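Local coordinates for endo-beta-N-acetylglucosaminidase F1 (Bacteroides thetaiotaomicron VPI-5482, PDB 6TCV), which probably cleaves the chitobiose core of high-mannose N-glycans between its two N-acetylglucosamine units, as an endo-beta-N-acetylglucosaminidase of the human gut microbiota, at residues T366-N378 with M393-P406. The protein carries 2 engineered substitutions. Residues are numbered along the deposited sequence; the frame is centred on the assembly and turned at random. Where two conformers were deposited one is given.
Sequences TKKQCSGISMEFN and MIDGGYGWFMGFAP. With NAG (2-acetamido-2-deoxy-beta-D-glucopyranose), chain B; MAN (alpha-D-mannopyranose), chain C; MAN (alpha-D-mannopyranose), chain D.
The ring of Tyr-398 is sandwiched between Lys-367 and Gly-372: Lys-367 CD lies over one face, 3.9 Å from the ring centroid, and Gly-372 CA presses on the opposite face at the same distance, both CH-pi contacts. Bent at its third torsion (chi3 -79°), the lysine chain carries on past the ring and sets NZ in the carbonyl plane of Gly-396 O, 2.7 Å away, at the end of helix 387-396, where Gly-397 closes a Schellman motif. With an alanine in place of Tyr-398, a gap would probably open between Lys-367 and Gly-372, and the aliphatic part of the lysine would lose its CH-pi support, held then chiefly by its bond to Gly-396 O. Further along, Met-393 SD and Phe-401 CB both meet Ile-373 CG2, the latter at 3.4 Å, so helix and strand share one methyl. Strands 373-376 and 400-404 run parallel, 14° apart, stitched by bonds such as Met-402 N to Ile-373 O (2.9 Å); a beta bulge shifts their register between Ser-371 and Ser-374. At the C-terminal ends Glu-376 and Phe-404 point the same way, carboxylate and ring planes 64° apart. Glu-376 OE2 accepts from NAG O6 at 2.7 Å, while the Phe-404 ring approaches NAG C5 through CE1; Asn-378 ND2 donates to O4 of the chain D mannose (2.9 Å). This is a beta-alpha-beta unit whose strand ends bind glycan, as in the TIM-barrel glycoside hydrolases.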
loop_
_atom_site.group_PDB
_atom_site.type_symbol
_atom_site.label_atom_id
_atom_site.label_comp_id
_atom_site.label_asym_id
_atom_site.label_seq_id
_atom_site.Cartn_x
_atom_site.Cartn_y
_atom_site.Cartn_z
ATOM N N THR A 366 -14.243 0.558 -5.175
ATOM C CA THR A 366 -15.100 1.644 -4.710
ATOM C C THR A 366 -14.234 2.837 -4.349
ATOM O O THR A 366 -13.006 2.772 -4.347
ATOM C CB THR A 366 -16.004 1.243 -3.540
ATOM O OG1 THR A 366 -15.229 1.231 -2.343
ATOM C CG2 THR A 366 -16.731 -0.103 -3.812
ATOM N N LYS A 367 -14.871 3.937 -3.965
ATOM C CA LYS A 367 -14.129 5.087 -3.479
ATOM C C LYS A 367 -13.379 4.803 -2.182
ATOM O O LYS A 367 -12.516 5.604 -1.814
ATOM C CB LYS A 367 -15.033 6.311 -3.395
ATOM C CG LYS A 367 -15.250 6.965 -4.777
ATOM C CD LYS A 367 -16.265 8.100 -4.683
ATOM C CE LYS A 367 -17.679 7.550 -4.659
ATOM N NZ LYS A 367 -18.680 8.634 -4.486
ATOM N N LYS A 368 -13.667 3.701 -1.497
ATOM C CA LYS A 368 -12.840 3.335 -0.346
ATOM C C LYS A 368 -11.388 3.103 -0.719
ATOM O O LYS A 368 -10.513 3.239 0.164
ATOM C CB LYS A 368 -13.450 2.115 0.361
ATOM C CG LYS A 368 -14.783 2.380 1.034
ATOM C CD LYS A 368 -14.624 3.346 2.202
ATOM C CE LYS A 368 -15.896 3.434 3.022
ATOM N NZ LYS A 368 -16.993 3.901 2.128
ATOM N N GLN A 369 -11.084 2.762 -1.970
ATOM C CA GLN A 369 -9.702 2.588 -2.427
ATOM C C GLN A 369 -9.117 3.869 -2.974
ATOM O O GLN A 369 -7.983 3.846 -3.500
ATOM C CB GLN A 369 -9.621 1.486 -3.476
ATOM C CG GLN A 369 -9.820 0.081 -2.934
ATOM C CD GLN A 369 -11.275 -0.294 -2.786
ATOM O OE1 GLN A 369 -11.994 -0.303 -3.779
ATOM N NE2 GLN A 369 -11.681 -0.693 -1.593
ATOM N N CYS A 370 -9.814 4.992 -2.845
ATOM C CA CYS A 370 -9.452 6.233 -3.517
ATOM C C CYS A 370 -9.206 7.388 -2.560
ATOM O O CYS A 370 -9.844 7.505 -1.520
ATOM C CB CYS A 370 -10.594 6.690 -4.443
ATOM S SG CYS A 370 -10.961 5.560 -5.802
ATOM N N SER A 371 -8.269 8.257 -2.945
ATOM C CA SER A 371 -8.088 9.538 -2.274
ATOM C C SER A 371 -9.189 10.533 -2.615
ATOM O O SER A 371 -9.592 10.651 -3.767
ATOM C CB SER A 371 -6.728 10.129 -2.669
ATOM O OG SER A 371 -6.603 10.431 -4.017
ATOM N N GLY A 372 -9.636 11.279 -1.618
ATOM C CA GLY A 372 -10.587 12.373 -1.807
ATOM C C GLY A 372 -9.956 13.757 -1.819
ATOM O O GLY A 372 -10.614 14.745 -2.164
ATOM N N ILE A 373 -8.680 13.841 -1.447
ATOM C CA ILE A 373 -7.903 15.078 -1.453
ATOM C C ILE A 373 -6.453 14.653 -1.609
ATOM O O ILE A 373 -6.040 13.611 -1.106
ATOM C CB ILE A 373 -8.123 15.918 -0.174
ATOM C CG1 ILE A 373 -7.516 17.318 -0.346
ATOM C CG2 ILE A 373 -7.594 15.177 1.075
ATOM C CD1 ILE A 373 -7.682 18.150 0.949
ATOM N N SER A 374 -5.688 15.467 -2.313
ATOM C CA SER A 374 -4.237 15.359 -2.447
ATOM C C SER A 374 -3.641 16.728 -2.193
ATOM O O SER A 374 -3.759 17.638 -3.025
ATOM C CB SER A 374 -3.817 14.826 -3.835
ATOM O OG SER A 374 -4.326 13.459 -3.943
ATOM N N MET A 375 -2.798 16.795 -1.163
ATOM C CA MET A 375 -2.244 18.064 -0.706
ATOM C C MET A 375 -0.757 18.105 -1.024
ATOM O O MET A 375 0.005 17.235 -0.581
ATOM C CB MET A 375 -2.436 18.196 0.808
ATOM C CG MET A 375 -3.881 18.277 1.237
ATOM S SD MET A 375 -4.161 18.313 3.051
ATOM C CE MET A 375 -3.981 16.553 3.374
ATOM N N GLU A 376 -0.343 19.122 -1.784
ATOM C CA GLU A 376 1.076 19.343 -2.121
ATOM C C GLU A 376 1.614 20.211 -0.987
ATOM O O GLU A 376 1.311 21.419 -0.907
ATOM C CB GLU A 376 1.209 20.027 -3.478
ATOM C CG GLU A 376 2.348 19.501 -4.351
ATOM C CD GLU A 376 3.733 19.726 -3.790
ATOM O OE1 GLU A 376 3.857 20.212 -2.635
ATOM O OE2 GLU A 376 4.715 19.432 -4.495
ATOM N N PHE A 377 2.281 19.599 -0.009
ATOM C CA PHE A 377 2.682 20.327 1.188
ATOM C C PHE A 377 3.889 21.226 0.969
ATOM O O PHE A 377 4.105 22.135 1.772
ATOM C CB PHE A 377 2.994 19.350 2.303
ATOM C CG PHE A 377 1.803 18.716 2.984
ATOM C CD1 PHE A 377 0.705 19.459 3.338
ATOM C CD2 PHE A 377 1.846 17.346 3.281
ATOM C CE1 PHE A 377 -0.382 18.865 3.986
ATOM C CE2 PHE A 377 0.789 16.752 3.941
ATOM C CZ PHE A 377 -0.321 17.499 4.275
ATOM N N ASN A 378 4.673 21.008 -0.082
ATOM C CA ASN A 378 5.806 21.892 -0.371
ATOM C C ASN A 378 5.379 23.110 -1.186
ATOM O O ASN A 378 5.878 24.208 -0.941
ATOM C CB ASN A 378 6.863 21.098 -1.144
ATOM C CG ASN A 378 8.091 21.901 -1.367
ATOM O OD1 ASN A 378 8.731 22.373 -0.417
ATOM N ND2 ASN A 378 8.462 22.096 -2.635
ATOM N N MET A 393 -15.673 14.387 2.186
ATOM C CA MET A 393 -15.048 13.137 1.751
ATOM C C MET A 393 -15.722 11.922 2.367
ATOM O O MET A 393 -15.914 10.902 1.685
ATOM C CB MET A 393 -13.562 13.141 2.062
ATOM C CG MET A 393 -12.824 14.203 1.310
ATOM S SD MET A 393 -11.031 14.086 1.419
ATOM C CE MET A 393 -10.788 14.381 3.155
ATOM N N ILE A 394 -16.100 12.008 3.649
ATOM C CA ILE A 394 -16.862 10.915 4.248
ATOM C C ILE A 394 -18.168 10.715 3.493
ATOM O O ILE A 394 -18.564 9.588 3.182
ATOM C CB ILE A 394 -17.107 11.156 5.747
ATOM C CG1 ILE A 394 -15.839 11.000 6.559
ATOM C CG2 ILE A 394 -18.222 10.258 6.271
ATOM C CD1 ILE A 394 -15.992 11.549 7.993
ATOM N N ASP A 395 -18.893 11.811 3.227
ATOM C CA ASP A 395 -20.172 11.688 2.530
ATOM C C ASP A 395 -19.997 11.067 1.148
ATOM O O ASP A 395 -20.903 10.380 0.647
ATOM C CB ASP A 395 -20.845 13.054 2.357
ATOM C CG ASP A 395 -21.288 13.691 3.658
ATOM O OD1 ASP A 395 -21.363 12.984 4.672
ATOM O OD2 ASP A 395 -21.592 14.915 3.652
ATOM N N GLY A 396 -18.870 11.343 0.496
ATOM C CA GLY A 396 -18.592 10.768 -0.809
ATOM C C GLY A 396 -18.057 9.355 -0.795
ATOM O O GLY A 396 -17.941 8.737 -1.853
ATOM N N GLY A 397 -17.785 8.817 0.387
ATOM C CA GLY A 397 -17.299 7.460 0.512
ATOM C C GLY A 397 -15.825 7.264 0.225
ATOM O O GLY A 397 -15.397 6.118 0.013
ATOM N N TYR A 398 -15.019 8.321 0.265
ATOM C CA TYR A 398 -13.587 8.184 0.028
ATOM C C TYR A 398 -12.873 7.527 1.196
ATOM O O TYR A 398 -13.179 7.768 2.363
ATOM C CB TYR A 398 -12.974 9.574 -0.249
ATOM C CG TYR A 398 -13.431 10.141 -1.573
ATOM C CD1 TYR A 398 -12.838 9.737 -2.767
ATOM C CD2 TYR A 398 -14.500 11.022 -1.678
ATOM C CE1 TYR A 398 -13.282 10.179 -3.987
ATOM C CE2 TYR A 398 -14.978 11.450 -2.918
ATOM C CZ TYR A 398 -14.372 11.032 -4.061
ATOM O OH TYR A 398 -14.816 11.479 -5.245
ATOM N N GLY A 399 -11.856 6.725 0.864
ATOM C CA GLY A 399 -11.103 6.013 1.878
ATOM C C GLY A 399 -9.837 6.699 2.353
ATOM O O GLY A 399 -9.330 6.363 3.439
ATOM N N TRP A 400 -9.284 7.638 1.578
ATOM C CA TRP A 400 -7.914 8.137 1.791
ATOM C C TRP A 400 -7.834 9.641 1.619
ATOM O O TRP A 400 -8.549 10.229 0.789
ATOM C CB TRP A 400 -6.923 7.435 0.791
ATOM C CG TRP A 400 -6.880 5.963 1.030
ATOM C CD1 TRP A 400 -7.705 5.008 0.538
ATOM C CD2 TRP A 400 -5.978 5.267 1.921
ATOM N NE1 TRP A 400 -7.412 3.772 1.088
ATOM C CE2 TRP A 400 -6.346 3.926 1.934
ATOM C CE3 TRP A 400 -4.887 5.679 2.699
ATOM C CZ2 TRP A 400 -5.696 2.978 2.709
ATOM C CZ3 TRP A 400 -4.237 4.725 3.450
ATOM C CH2 TRP A 400 -4.628 3.425 3.446
ATOM N N PHE A 401 -6.894 10.233 2.333
ATOM C CA PHE A 401 -6.393 11.562 2.035
ATOM C C PHE A 401 -4.890 11.459 1.808
ATOM O O PHE A 401 -4.206 10.734 2.539
ATOM C CB PHE A 401 -6.731 12.603 3.157
ATOM C CG PHE A 401 -6.349 12.171 4.535
ATOM C CD1 PHE A 401 -7.207 11.415 5.311
ATOM C CD2 PHE A 401 -5.129 12.543 5.086
ATOM C CE1 PHE A 401 -6.832 10.996 6.569
ATOM C CE2 PHE A 401 -4.772 12.150 6.363
ATOM C CZ PHE A 401 -5.612 11.369 7.102
ATOM N N MET A 402 -4.388 12.168 0.804
ATOM C CA MET A 402 -2.979 12.075 0.398
ATOM C C MET A 402 -2.296 13.404 0.661
ATOM O O MET A 402 -2.894 14.474 0.474
ATOM C CB MET A 402 -2.862 11.619 -1.032
ATOM C CG MET A 402 -1.437 11.471 -1.562
ATOM S SD MET A 402 -0.692 12.993 -2.235
ATOM C CE MET A 402 -0.939 12.657 -4.001
ATOM N N GLY A 403 -1.038 13.306 1.087
ATOM C CA GLY A 403 -0.157 14.450 1.233
ATOM C C GLY A 403 1.196 14.136 0.628
ATOM O O GLY A 403 1.596 12.976 0.511
ATOM N N PHE A 404 1.862 15.182 0.162
ATOM C CA PHE A 404 3.142 15.095 -0.562
ATOM C C PHE A 404 4.152 16.116 -0.111
ATOM O O PHE A 404 3.856 17.319 -0.127
ATOM C CB PHE A 404 2.855 15.197 -2.060
ATOM C CG PHE A 404 4.060 15.054 -2.947
ATOM C CD1 PHE A 404 4.816 16.186 -3.286
ATOM C CD2 PHE A 404 4.484 13.832 -3.435
ATOM C CE1 PHE A 404 5.931 16.074 -4.066
ATOM C CE2 PHE A 404 5.613 13.725 -4.203
ATOM C CZ PHE A 404 6.376 14.830 -4.535
ATOM N N ALA A 405 5.345 15.672 0.266
ATOM C CA ALA A 405 6.550 16.475 0.484
ATOM C C ALA A 405 6.395 17.394 1.694
ATOM O O ALA A 405 6.776 18.561 1.598
ATOM C CB ALA A 405 6.937 17.228 -0.782
ATOM N N PRO A 406 5.979 16.924 2.851
ATOM C CA PRO A 406 6.076 17.769 4.043
ATOM C C PRO A 406 7.537 17.917 4.438
ATOM O O PRO A 406 8.349 17.012 4.236
ATOM C CB PRO A 406 5.349 16.948 5.095
ATOM C CG PRO A 406 5.663 15.561 4.718
ATOM C CD PRO A 406 5.624 15.536 3.189
HETATM C C1 NAG B . 4.318 15.427 -9.484
HETATM C C2 NAG B . 5.153 14.273 -8.959
HETATM C C3 NAG B . 6.559 14.670 -8.505
HETATM C C4 NAG B . 6.710 16.179 -8.502
HETATM C C5 NAG B . 5.499 16.777 -7.812
HETATM C C6 NAG B . 5.586 18.283 -7.594
HETATM C C7 NAG B . 4.264 12.261 -7.854
HETATM C C8 NAG B . 3.433 11.752 -6.691
HETATM N N2 NAG B . 4.438 13.579 -7.903
HETATM O O3 NAG B . 7.526 14.091 -9.387
HETATM O O4 NAG B . 7.892 16.497 -7.748
HETATM O O5 NAG B . 4.315 16.558 -8.605
HETATM O O6 NAG B . 4.390 18.768 -7.075
HETATM O O7 NAG B . 4.737 11.512 -8.717
HETATM C C1 MAN C . 11.799 20.193 -6.253
HETATM C C2 MAN C . 13.196 20.564 -5.785
HETATM C C3 MAN C . 13.766 19.417 -4.946
HETATM C C4 MAN C . 12.792 19.132 -3.804
HETATM C C5 MAN C . 11.376 18.832 -4.296
HETATM C C6 MAN C . 10.330 18.718 -3.191
HETATM O O2 MAN C . 13.167 21.706 -4.922
HETATM O O3 MAN C . 15.076 19.710 -4.464
HETATM O O4 MAN C . 13.170 17.975 -3.057
HETATM O O5 MAN C . 10.946 19.912 -5.154
HETATM O O6 MAN C . 9.063 18.325 -3.717
HETATM C C1 MAN D . 13.409 22.954 -5.537
HETATM C C2 MAN D . 13.768 23.917 -4.425
HETATM C C3 MAN D . 12.617 23.987 -3.435
HETATM C C4 MAN D . 11.364 24.419 -4.177
HETATM C C5 MAN D . 11.095 23.521 -5.380
HETATM C C6 MAN D . 10.030 24.107 -6.266
HETATM O O2 MAN D . 13.947 25.223 -5.007
HETATM O O3 MAN D . 12.941 24.912 -2.411
HETATM O O4 MAN D . 10.247 24.348 -3.291
HETATM O O5 MAN D . 12.258 23.398 -6.216
HETATM O O6 MAN D . 9.712 23.273 -7.384
HETATM O O HOH W 1 -17.125 4.196 -0.976
HETATM O O HOH W 2 6.417 20.976 3.267
HETATM O O HOH W 3 8.541 20.765 1.969
#